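Local coordinates for extracellular solute-binding protein, family 1 (Bifidobacterium longum subsp. infantis ATCC 15697, PDB 3QUF) that probably serves as the extracellular solute-binding component of a bacterial transport system, capturing a solute outside the membrane for uptake, at residues K29-I43 with D56-Y70. Numbering follows the deposited sequence. Where two conformers were deposited one is given.
Sequences KTKISFYSYFKDNQI and DITLDVQYGQDPAQY
With CG set opposite the backbone N in Tyr70 (chi1 -178°), a setting that Tyr35 and Tyr37 share, three rings gather where two parallel strands give way to loops. The setting is a beta-alpha-beta crossover: strands 30-36 and 57-63, joined through helix 40-53, pair side by side in the sheet of this family 1 solute-binding protein. Backbone bonds alternate between them from Thr30 N to Asp56 O as far as Gly64 N to Ser36 O, the latter 2.8 Å long. The example shows how a parallel strand pair can be continued by side-chain packing past its last bridge, Ser36 with Tyr63. Tyr70, in the first turn of helix 67-79, slides past Tyr35 with the planes 18° apart but hardly overlapping, and Tyr70 CE1 comes 3.4 Å from Tyr35 CD2. Tyr37 turns its edge to the face of Tyr70, the planes at 81°, while Tyr37 CB sits over that face, 3.9 Å from the ring centroid. Tyr70 OH donates to Tyr35 O at 2.7 Å, from above the carbonyl plane, and also bonds with the backbone N of Asn88 on strand 86-89, tying the helix start to two strands. A phenylalanine in its place would probably leave Tyr35 O without this donor and the backbone N of Asn88 without its hydroxyl partner. The hydroxyl of Tyr35 turns to Thr73 and to a water shared with Gln69 NE2 and Tyr63 O. On the opposite side of the sheet from Tyr35, Leu59 CD1 fits against both Ile32 CG1 and Phe34 CB, in a layer that helix 311-324 adjoins at Ile32. Further along, Tyr63 lies between Val61 CG1 on one face and Asp40 CB on the other, its edge atom CD1 3.3 Å from Phe38 O.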
ATOM      1  N   LYS A  29     -19.959 -29.923 -15.909  1.00 31.46           N
ATOM      2  CA  LYS A  29     -18.810 -28.987 -15.861  1.00 29.84           C
ATOM      3  C   LYS A  29     -19.291 -27.550 -16.006  1.00 26.33           C
ATOM      4  O   LYS A  29     -20.259 -27.300 -16.678  1.00 24.80           O
ATOM      5  CB  LYS A  29     -17.803 -29.224 -16.973  1.00 31.36           C
ATOM      6  CG  LYS A  29     -16.934 -30.487 -16.816  1.00 36.10           C
ATOM      7  CD  LYS A  29     -15.576 -30.292 -17.533  1.00 39.07           C
ATOM      8  CE  LYS A  29     -14.535 -31.309 -17.065  1.00 42.01           C
ATOM      9  NZ  LYS A  29     -15.114 -32.672 -16.923  1.00 44.32           N
ATOM     10  N   THR A  30     -18.588 -26.620 -15.378  1.00 22.99           N
ATOM     11  CA  THR A  30     -18.933 -25.221 -15.494  1.00 21.97           C
ATOM     12  C   THR A  30     -17.710 -24.485 -15.991  1.00 20.11           C
ATOM     13  O   THR A  30     -16.652 -24.560 -15.369  1.00 21.40           O
ATOM     14  CB  THR A  30     -19.329 -24.649 -14.121  1.00 21.22           C
ATOM     15  OG1 THR A  30     -20.509 -25.337 -13.646  1.00 24.59           O
ATOM     16  CG2 THR A  30     -19.609 -23.129 -14.220  1.00 20.15           C
ATOM     17  N   LYS A  31     -17.861 -23.788 -17.101  1.00 20.55           N
ATOM     18  CA  LYS A  31     -16.796 -22.970 -17.669  0.50 19.95           C
ATOM     19  C   LYS A  31     -16.837 -21.552 -17.106  1.00 19.29           C
ATOM     20  O   LYS A  31     -17.864 -20.887 -17.236  1.00 18.89           O
ATOM     21  CB  LYS A  31     -16.986 -22.892 -19.179  0.50 21.25           C
ATOM     22  CG  LYS A  31     -16.946 -24.237 -19.872  0.50 21.65           C
ATOM     23  CD  LYS A  31     -16.866 -24.047 -21.374  0.50 25.48           C
ATOM     24  CE  LYS A  31     -15.865 -22.969 -21.737  0.50 28.54           C
ATOM     25  NZ  LYS A  31     -14.459 -23.381 -21.513  0.50 31.19           N
ATOM     26  N   ILE A  32     -15.738 -21.082 -16.533  1.00 17.19           N
ATOM     27  CA  ILE A  32     -15.608 -19.681 -16.088  1.00 15.79           C
ATOM     28  C   ILE A  32     -14.324 -19.060 -16.625  1.00 16.06           C
ATOM     29  O   ILE A  32     -13.423 -19.800 -17.067  1.00 16.05           O
ATOM     30  CB  ILE A  32     -15.675 -19.519 -14.565  1.00 15.47           C
ATOM     31  CG1 ILE A  32     -14.623 -20.384 -13.833  1.00 16.96           C
ATOM     32  CG2 ILE A  32     -17.107 -19.885 -14.099  1.00 16.23           C
ATOM     33  CD1 ILE A  32     -14.560 -20.129 -12.307  1.00 15.08           C
ATOM     34  N   SER A  33     -14.280 -17.725 -16.644  1.00 14.93           N
ATOM     35  CA  SER A  33     -13.122 -16.998 -17.099  1.00 15.26           C
ATOM     36  C   SER A  33     -12.592 -16.074 -16.019  1.00 15.49           C
ATOM     37  O   SER A  33     -13.329 -15.643 -15.130  1.00 14.54           O
ATOM     38  CB  SER A  33     -13.431 -16.197 -18.359  1.00 16.32           C
ATOM     39  OG  SER A  33     -14.551 -15.378 -18.119  1.00 17.89           O
ATOM     40  N   PHE A  34     -11.300 -15.781 -16.093  1.00 15.00           N
ATOM     41  CA  PHE A  34     -10.629 -14.895 -15.144  1.00 13.81           C
ATOM     42  C   PHE A  34      -9.750 -13.992 -15.963  1.00 14.16           C
ATOM     43  O   PHE A  34      -8.911 -14.504 -16.721  1.00 15.92           O
ATOM     44  CB  PHE A  34      -9.811 -15.743 -14.174  1.00 14.23           C
ATOM     45  CG  PHE A  34      -8.921 -14.986 -13.194  1.00 12.87           C
ATOM     46  CD1 PHE A  34      -9.156 -13.699 -12.787  1.00 13.77           C
ATOM     47  CD2 PHE A  34      -7.813 -15.644 -12.662  1.00 16.10           C
ATOM     48  CE1 PHE A  34      -8.284 -13.050 -11.889  1.00 15.31           C
ATOM     49  CE2 PHE A  34      -6.950 -15.011 -11.784  1.00 16.79           C
ATOM     50  CZ  PHE A  34      -7.165 -13.743 -11.409  1.00 14.83           C
ATOM     51  N   TYR A  35     -10.017 -12.694 -15.937  1.00 13.57           N
ATOM     52  CA  TYR A  35      -9.136 -11.723 -16.586  1.00 13.42           C
ATOM     53  C   TYR A  35      -8.293 -11.167 -15.469  1.00 13.67           C
ATOM     54  O   TYR A  35      -8.767 -10.398 -14.631  1.00 13.61           O
ATOM     55  CB  TYR A  35      -9.910 -10.621 -17.292  1.00 13.55           C
ATOM     56  CG  TYR A  35      -9.013  -9.716 -18.102  1.00 15.38           C
ATOM     57  CD1 TYR A  35      -8.067 -10.254 -18.960  1.00 26.23           C
ATOM     58  CD2 TYR A  35      -9.090  -8.359 -18.017  1.00 15.32           C
ATOM     59  CE1 TYR A  35      -7.229  -9.432 -19.725  1.00 27.19           C
ATOM     60  CE2 TYR A  35      -8.256  -7.524 -18.777  1.00 18.09           C
ATOM     61  CZ  TYR A  35      -7.325  -8.074 -19.607  1.00 25.39           C
ATOM     62  OH  TYR A  35      -6.505  -7.309 -20.408  1.00 25.30           O
ATOM     63  N   SER A  36      -7.038 -11.591 -15.433  1.00 14.17           N
ATOM     64  CA  SER A  36      -6.144 -11.382 -14.288  1.00 13.95           C
ATOM     65  C   SER A  36      -5.179 -10.189 -14.432  1.00 14.02           C
ATOM     66  O   SER A  36      -4.488 -10.050 -15.439  1.00 14.69           O
ATOM     67  CB  SER A  36      -5.316 -12.642 -14.074  1.00 14.59           C
ATOM     68  OG  SER A  36      -4.373 -12.491 -13.021  1.00 15.15           O
ATOM     69  N   TYR A  37      -5.171  -9.331 -13.430  1.00 12.03           N
ATOM     70  CA  TYR A  37      -4.162  -8.260 -13.312  1.00 13.05           C
ATOM     71  C   TYR A  37      -2.768  -8.867 -13.103  1.00 14.42           C
ATOM     72  O   TYR A  37      -1.746  -8.311 -13.514  1.00 16.38           O
ATOM     73  CB  TYR A  37      -4.508  -7.400 -12.142  1.00 12.94           C
ATOM     74  CG  TYR A  37      -3.499  -6.365 -11.759  1.00 13.87           C
ATOM     75  CD1 TYR A  37      -3.405  -5.185 -12.453  1.00 19.72           C
ATOM     76  CD2 TYR A  37      -2.608  -6.625 -10.759  1.00 18.70           C
ATOM     77  CE1 TYR A  37      -2.460  -4.223 -12.074  1.00 22.21           C
ATOM     78  CE2 TYR A  37      -1.663  -5.688 -10.367  1.00 21.95           C
ATOM     79  CZ  TYR A  37      -1.591  -4.512 -11.048  1.00 22.98           C
ATOM     80  OH  TYR A  37      -0.638  -3.583 -10.666  1.00 31.29           O
ATOM     81  N   PHE A  38      -2.754 -10.004 -12.435  1.00 15.07           N
ATOM     82  CA  PHE A  38      -1.503 -10.684 -12.063  1.00 15.45           C
ATOM     83  C   PHE A  38      -1.001 -11.515 -13.205  1.00 17.53           C
ATOM     84  O   PHE A  38      -1.760 -12.192 -13.910  1.00 16.88           O
ATOM     85  CB  PHE A  38      -1.783 -11.551 -10.834  1.00 15.34           C
ATOM     86  CG  PHE A  38      -2.152 -10.756  -9.635  1.00 14.24           C
ATOM     87  CD1 PHE A  38      -1.194 -10.051  -8.940  1.00 16.53           C
ATOM     88  CD2 PHE A  38      -3.497 -10.586  -9.255  1.00 15.50           C
ATOM     89  CE1 PHE A  38      -1.560  -9.281  -7.846  1.00 18.05           C
ATOM     90  CE2 PHE A  38      -3.829  -9.810  -8.184  1.00 18.24           C
ATOM     91  CZ  PHE A  38      -2.869  -9.164  -7.494  1.00 15.52           C
ATOM     92  N   LYS A  39       0.318 -11.486 -13.381  1.00 18.13           N
ATOM     93  CA  LYS A  39       0.950 -12.299 -14.378  1.00 21.45           C
ATOM     94  C   LYS A  39       0.993 -13.779 -13.957  1.00 20.20           C
ATOM     95  O   LYS A  39       0.824 -14.120 -12.785  1.00 19.46           O
ATOM     96  CB  LYS A  39       2.346 -11.776 -14.647  1.00 23.67           C
ATOM     97  CG  LYS A  39       2.325 -10.389 -15.353  1.00 30.23           C
ATOM     98  CD  LYS A  39       3.693 -10.021 -15.921  1.00 37.90           C
ATOM     99  CE  LYS A  39       3.544  -9.092 -17.144  1.00 42.02           C
ATOM    100  NZ  LYS A  39       2.812  -7.848 -16.743  1.00 42.77           N
ATOM    101  N   ASP A  40       1.268 -14.650 -14.923  1.00 20.71           N
ATOM    102  CA  ASP A  40       1.363 -16.067 -14.614  1.00 21.11           C
ATOM    103  C   ASP A  40       2.416 -16.330 -13.541  1.00 21.51           C
ATOM    104  O   ASP A  40       2.235 -17.230 -12.738  1.00 20.05           O
ATOM    105  CB  ASP A  40       1.632 -16.898 -15.883  1.00 23.36           C
ATOM    106  CG  ASP A  40       1.766 -18.388 -15.590  1.00 24.38           C
ATOM    107  OD1 ASP A  40       0.754 -19.068 -15.349  1.00 32.79           O
ATOM    108  OD2 ASP A  40       2.908 -18.844 -15.612  1.00 28.79           O
ATOM    109  N   ASN A  41       3.502 -15.554 -13.511  1.00 22.87           N
ATOM    110  CA  ASN A  41       4.549 -15.826 -12.504  1.00 24.15           C
ATOM    111  C   ASN A  41       4.098 -15.455 -11.110  1.00 23.80           C
ATOM    112  O   ASN A  41       4.737 -15.857 -10.158  1.00 25.74           O
ATOM    113  CB  ASN A  41       5.913 -15.207 -12.816  1.00 26.40           C
ATOM    114  CG  ASN A  41       5.881 -13.715 -13.070  1.00 30.57           C
ATOM    115  OD1 ASN A  41       5.079 -12.974 -12.540  1.00 35.27           O
ATOM    116  ND2 ASN A  41       6.853 -13.257 -13.876  1.00 38.25           N
ATOM    117  N   GLN A  42       3.001 -14.722 -10.997  1.00 21.48           N
ATOM    118  CA  GLN A  42       2.424 -14.394  -9.675  1.00 21.43           C
ATOM    119  C   GLN A  42       1.234 -15.266  -9.273  1.00 20.52           C
ATOM    120  O   GLN A  42       1.083 -15.630  -8.105  1.00 21.93           O
ATOM    121  CB  GLN A  42       1.972 -12.949  -9.659  1.00 20.66           C
ATOM    122  CG  GLN A  42       3.099 -11.930  -9.783  1.00 24.66           C
ATOM    123  CD  GLN A  42       2.572 -10.532 -10.193  1.00 29.87           C
ATOM    124  OE1 GLN A  42       1.938 -10.331 -11.263  1.00 29.03           O
ATOM    125  NE2 GLN A  42       2.859  -9.564  -9.355  1.00 32.30           N
ATOM    126  N   ILE A  43       0.363 -15.583 -10.226  1.00 19.38           N
ATOM    127  CA  ILE A  43      -0.891 -16.295  -9.900  1.00 20.19           C
ATOM    128  C   ILE A  43      -1.042 -17.669 -10.557  1.00 20.42           C
ATOM    129  O   ILE A  43      -1.991 -18.395 -10.256  1.00 19.69           O
ATOM    130  CB  ILE A  43      -2.122 -15.382 -10.227  1.00 20.40           C
ATOM    131  CG1 ILE A  43      -3.333 -15.741  -9.349  1.00 21.85           C
ATOM    132  CG2 ILE A  43      -2.438 -15.423 -11.698  1.00 21.08           C
ATOM    133  CD1 ILE A  43      -4.227 -14.655  -8.987  1.00 23.48           C
ATOM    134  N   ASP A  56     -14.763 -30.267 -11.923  1.00 24.56           N
ATOM    135  CA  ASP A  56     -16.010 -29.834 -12.481  0.50 24.93           C
ATOM    136  C   ASP A  56     -15.949 -28.395 -13.014  1.00 23.71           C
ATOM    137  O   ASP A  56     -16.939 -27.900 -13.524  1.00 25.27           O
ATOM    138  CB  ASP A  56     -17.066 -29.888 -11.346  0.50 25.25           C
ATOM    139  CG  ASP A  56     -16.693 -29.016 -10.099  0.50 25.33           C
ATOM    140  OD1 ASP A  56     -15.563 -29.109  -9.495  0.50 18.11           O
ATOM    141  OD2 ASP A  56     -17.576 -28.185  -9.729  0.50 30.86           O
ATOM    142  N   ILE A  57     -14.832 -27.709 -12.792  1.00 21.81           N
ATOM    143  CA  ILE A  57     -14.717 -26.293 -13.205  1.00 22.08           C
ATOM    144  C   ILE A  57     -13.609 -26.146 -14.206  1.00 24.34           C
ATOM    145  O   ILE A  57     -12.490 -26.615 -13.952  1.00 26.96           O
ATOM    146  CB  ILE A  57     -14.512 -25.374 -12.004  1.00 20.24           C
ATOM    147  CG1 ILE A  57     -15.701 -25.551 -11.040  1.00 20.79           C
ATOM    148  CG2 ILE A  57     -14.276 -23.853 -12.459  1.00 18.65           C
ATOM    149  CD1 ILE A  57     -15.579 -24.868  -9.723  1.00 21.55           C
ATOM    150  N   THR A  58     -13.922 -25.534 -15.345  1.00 24.58           N
ATOM    151  CA  THR A  58     -12.933 -25.210 -16.350  1.00 26.29           C
ATOM    152  C   THR A  58     -12.658 -23.716 -16.245  1.00 25.49           C
ATOM    153  O   THR A  58     -13.572 -22.935 -16.496  1.00 24.32           O
ATOM    154  CB  THR A  58     -13.469 -25.512 -17.775  1.00 27.13           C
ATOM    155  OG1 THR A  58     -13.767 -26.922 -17.913  1.00 31.52           O
ATOM    156  CG2 THR A  58     -12.427 -25.082 -18.841  1.00 29.99           C
ATOM    157  N   LEU A  59     -11.422 -23.341 -15.929  1.00 24.93           N
ATOM    158  CA  LEU A  59     -11.051 -21.933 -15.774  1.00 23.78           C
ATOM    159  C   LEU A  59     -10.180 -21.466 -16.943  1.00 24.13           C
ATOM    160  O   LEU A  59      -9.125 -22.053 -17.209  1.00 26.74           O
ATOM    161  CB  LEU A  59     -10.369 -21.747 -14.434  1.00 24.65           C
ATOM    162  CG  LEU A  59      -9.900 -20.357 -14.048  1.00 23.72           C
ATOM    163  CD1 LEU A  59     -11.068 -19.375 -14.053  1.00 20.87           C
ATOM    164  CD2 LEU A  59      -9.189 -20.293 -12.652  1.00 26.70           C
ATOM    165  N   ASP A  60     -10.674 -20.502 -17.700  1.00 21.65           N
ATOM    166  CA  ASP A  60      -9.943 -19.884 -18.820  0.50 21.87           C
ATOM    167  C   ASP A  60      -9.376 -18.577 -18.296  1.00 20.34           C
ATOM    168  O   ASP A  60     -10.132 -17.673 -17.939  1.00 19.56           O
ATOM    169  CB  ASP A  60     -10.886 -19.614 -20.003  0.50 22.38           C
ATOM    170  CG  ASP A  60     -10.188 -18.922 -21.188  0.50 26.05           C
ATOM    171  OD1 ASP A  60      -8.965 -19.068 -21.348  0.50 31.38           O
ATOM    172  OD2 ASP A  60     -10.875 -18.240 -21.972  0.50 29.43           O
ATOM    173  N   VAL A  61      -8.053 -18.480 -18.237  1.00 18.27           N
ATOM    174  CA  VAL A  61      -7.381 -17.318 -17.708  1.00 17.38           C
ATOM    175  C   VAL A  61      -6.690 -16.520 -18.782  1.00 19.18           C
ATOM    176  O   VAL A  61      -5.971 -17.108 -19.615  1.00 18.83           O
ATOM    177  CB  VAL A  61      -6.358 -17.699 -16.615  1.00 18.26           C
ATOM    178  CG1 VAL A  61      -5.756 -16.436 -15.941  1.00 16.06           C
ATOM    179  CG2 VAL A  61      -6.993 -18.585 -15.578  1.00 19.24           C
ATOM    180  N   GLN A  62      -6.950 -15.216 -18.794  1.00 18.96           N
ATOM    181  CA  GLN A  62      -6.199 -14.246 -19.564  1.00 21.92           C
ATOM    182  C   GLN A  62      -5.463 -13.279 -18.658  1.00 23.08           C
ATOM    183  O   GLN A  62      -5.892 -12.932 -17.552  1.00 19.37           O
ATOM    184  CB  GLN A  62      -7.097 -13.538 -20.562  1.00 23.16           C
ATOM    185  CG  GLN A  62      -7.793 -14.546 -21.477  1.00 28.71           C
ATOM    186  CD  GLN A  62      -8.075 -14.031 -22.888  1.00 37.99           C
ATOM    187  OE1 GLN A  62      -9.034 -13.300 -23.106  1.00 41.76           O
ATOM    188  NE2 GLN A  62      -7.242 -14.448 -23.864  1.00 45.82           N
ATOM    189  N   TYR A  63      -4.293 -12.859 -19.116  1.00 26.73           N
ATOM    190  CA  TYR A  63      -3.364 -12.110 -18.248  1.00 28.95           C
ATOM    191  C   TYR A  63      -3.203 -10.685 -18.810  1.00 30.79           C
ATOM    192  O   TYR A  63      -3.075 -10.492 -20.032  1.00 33.74           O
ATOM    193  CB  TYR A  63      -2.046 -12.889 -18.114  1.00 29.10           C
ATOM    194  CG  TYR A  63      -2.154 -14.318 -17.538  1.00 30.41           C
ATOM    195  CD1 TYR A  63      -2.034 -14.539 -16.197  1.00 29.89           C
ATOM    196  CD2 TYR A  63      -2.340 -15.467 -18.357  1.00 30.15           C
ATOM    197  CE1 TYR A  63      -2.135 -15.821 -15.628  1.00 31.24           C
ATOM    198  CE2 TYR A  63      -2.437 -16.778 -17.771  1.00 29.86           C
ATOM    199  CZ  TYR A  63      -2.331 -16.926 -16.403  1.00 34.02           C
ATOM    200  OH  TYR A  63      -2.420 -18.177 -15.749  1.00 38.04           O
ATOM    201  N   GLY A  64      -3.288  -9.668 -17.943  1.00 31.46           N
ATOM    202  CA  GLY A  64      -3.063  -8.286 -18.341  1.00 31.77           C
ATOM    203  C   GLY A  64      -1.596  -8.122 -18.734  1.00 33.80           C
ATOM    204  O   GLY A  64      -0.718  -8.842 -18.217  1.00 32.43           O
ATOM    205  N   GLN A  65      -1.357  -7.198 -19.673  1.00 36.33           N
ATOM    206  CA  GLN A  65      -0.005  -6.892 -20.170  1.00 38.05           C
ATOM    207  C   GLN A  65       0.684  -5.859 -19.288  1.00 37.77           C
ATOM    208  O   GLN A  65       1.864  -5.991 -18.999  1.00 38.46           O
ATOM    209  CB  GLN A  65      -0.063  -6.440 -21.644  1.00 39.62           C
ATOM    210  CG  GLN A  65      -0.511  -7.570 -22.611  1.00 43.43           C
ATOM    211  CD  GLN A  65      -0.695  -7.138 -24.083  1.00 48.06           C
ATOM    212  OE1 GLN A  65      -0.886  -5.953 -24.385  1.00 50.40           O
ATOM    213  NE2 GLN A  65      -0.644  -8.118 -25.002  1.00 50.23           N
ATOM    214  N   ASP A  66      -0.067  -4.863 -18.822  1.00 37.05           N
ATOM    215  CA  ASP A  66       0.436  -3.857 -17.899  1.00 36.75           C
ATOM    216  C   ASP A  66      -0.791  -3.165 -17.332  1.00 35.82           C
ATOM    217  O   ASP A  66      -1.873  -3.293 -17.921  1.00 35.17           O
ATOM    218  CB  ASP A  66       1.397  -2.863 -18.601  1.00 38.53           C
ATOM    219  CG  ASP A  66       0.744  -2.095 -19.749  1.00 41.24           C
ATOM    220  OD1 ASP A  66      -0.127  -1.232 -19.478  1.00 43.69           O
ATOM    221  OD2 ASP A  66       1.112  -2.342 -20.927  1.00 46.11           O
ATOM    222  N   PRO A  67      -0.644  -2.454 -16.207  1.00 34.18           N
ATOM    223  CA  PRO A  67      -1.801  -1.912 -15.474  1.00 32.69           C
ATOM    224  C   PRO A  67      -2.741  -0.966 -16.217  1.00 32.42           C
ATOM    225  O   PRO A  67      -3.965  -0.993 -15.935  1.00 31.16           O
ATOM    226  CB  PRO A  67      -1.144  -1.164 -14.296  1.00 33.56           C
ATOM    227  CG  PRO A  67       0.156  -1.920 -14.061  1.00 34.34           C
ATOM    228  CD  PRO A  67       0.602  -2.372 -15.407  1.00 34.80           C
ATOM    229  N   ALA A  68      -2.210  -0.101 -17.101  1.00 32.24           N
ATOM    230  CA  ALA A  68      -3.074   0.805 -17.875  1.00 31.16           C
ATOM    231  C   ALA A  68      -3.897   0.028 -18.842  1.00 31.01           C
ATOM    232  O   ALA A  68      -5.110   0.313 -19.037  1.00 30.50           O
ATOM    233  CB  ALA A  68      -2.275   1.855 -18.632  1.00 33.36           C
ATOM    234  N   GLN A  69      -3.233  -0.942 -19.474  1.00 29.17           N
ATOM    235  CA  GLN A  69      -3.871  -1.737 -20.445  1.00 28.13           C
ATOM    236  C   GLN A  69      -4.880  -2.604 -19.714  1.00 24.47           C
ATOM    237  O   GLN A  69      -5.930  -2.860 -20.262  1.00 24.03           O
ATOM    238  CB  GLN A  69      -2.869  -2.553 -21.254  1.00 29.60           C
ATOM    239  CG  GLN A  69      -3.492  -3.509 -22.256  1.00 33.52           C
ATOM    240  CD  GLN A  69      -3.639  -4.952 -21.734  1.00 36.33           C
ATOM    241  OE1 GLN A  69      -3.400  -5.254 -20.559  1.00 39.20           O
ATOM    242  NE2 GLN A  69      -4.019  -5.846 -22.631  1.00 39.97           N
ATOM    243  N   TYR A  70      -4.550  -3.051 -18.508  1.00 21.81           N
ATOM    244  CA  TYR A  70      -5.479  -3.921 -17.757  1.00 20.46           C
ATOM    245  C   TYR A  70      -6.802  -3.203 -17.518  1.00 19.77           C
ATOM    246  O   TYR A  70      -7.890  -3.757 -17.802  1.00 20.25           O
ATOM    247  CB  TYR A  70      -4.878  -4.381 -16.414  1.00 19.37           C
ATOM    248  CG  TYR A  70      -5.856  -5.309 -15.688  1.00 15.84           C
ATOM    249  CD1 TYR A  70      -6.011  -6.595 -16.099  1.00 16.25           C
ATOM    250  CD2 TYR A  70      -6.616  -4.850 -14.645  1.00 14.69           C
ATOM    251  CE1 TYR A  70      -6.939  -7.434 -15.489  1.00 13.94           C
ATOM    252  CE2 TYR A  70      -7.541  -5.688 -13.984  1.00 14.30           C
ATOM    253  CZ  TYR A  70      -7.678  -6.960 -14.436  1.00 14.67           C
ATOM    254  OH  TYR A  70      -8.588  -7.814 -13.854  1.00 14.48           O
TER
HETATM  255  O   HOH W   1     -19.944 -27.590 -12.311  1.00 42.76           O
HETATM  256  O   HOH W   2      -4.785  -8.482 -22.006  1.00 37.19           O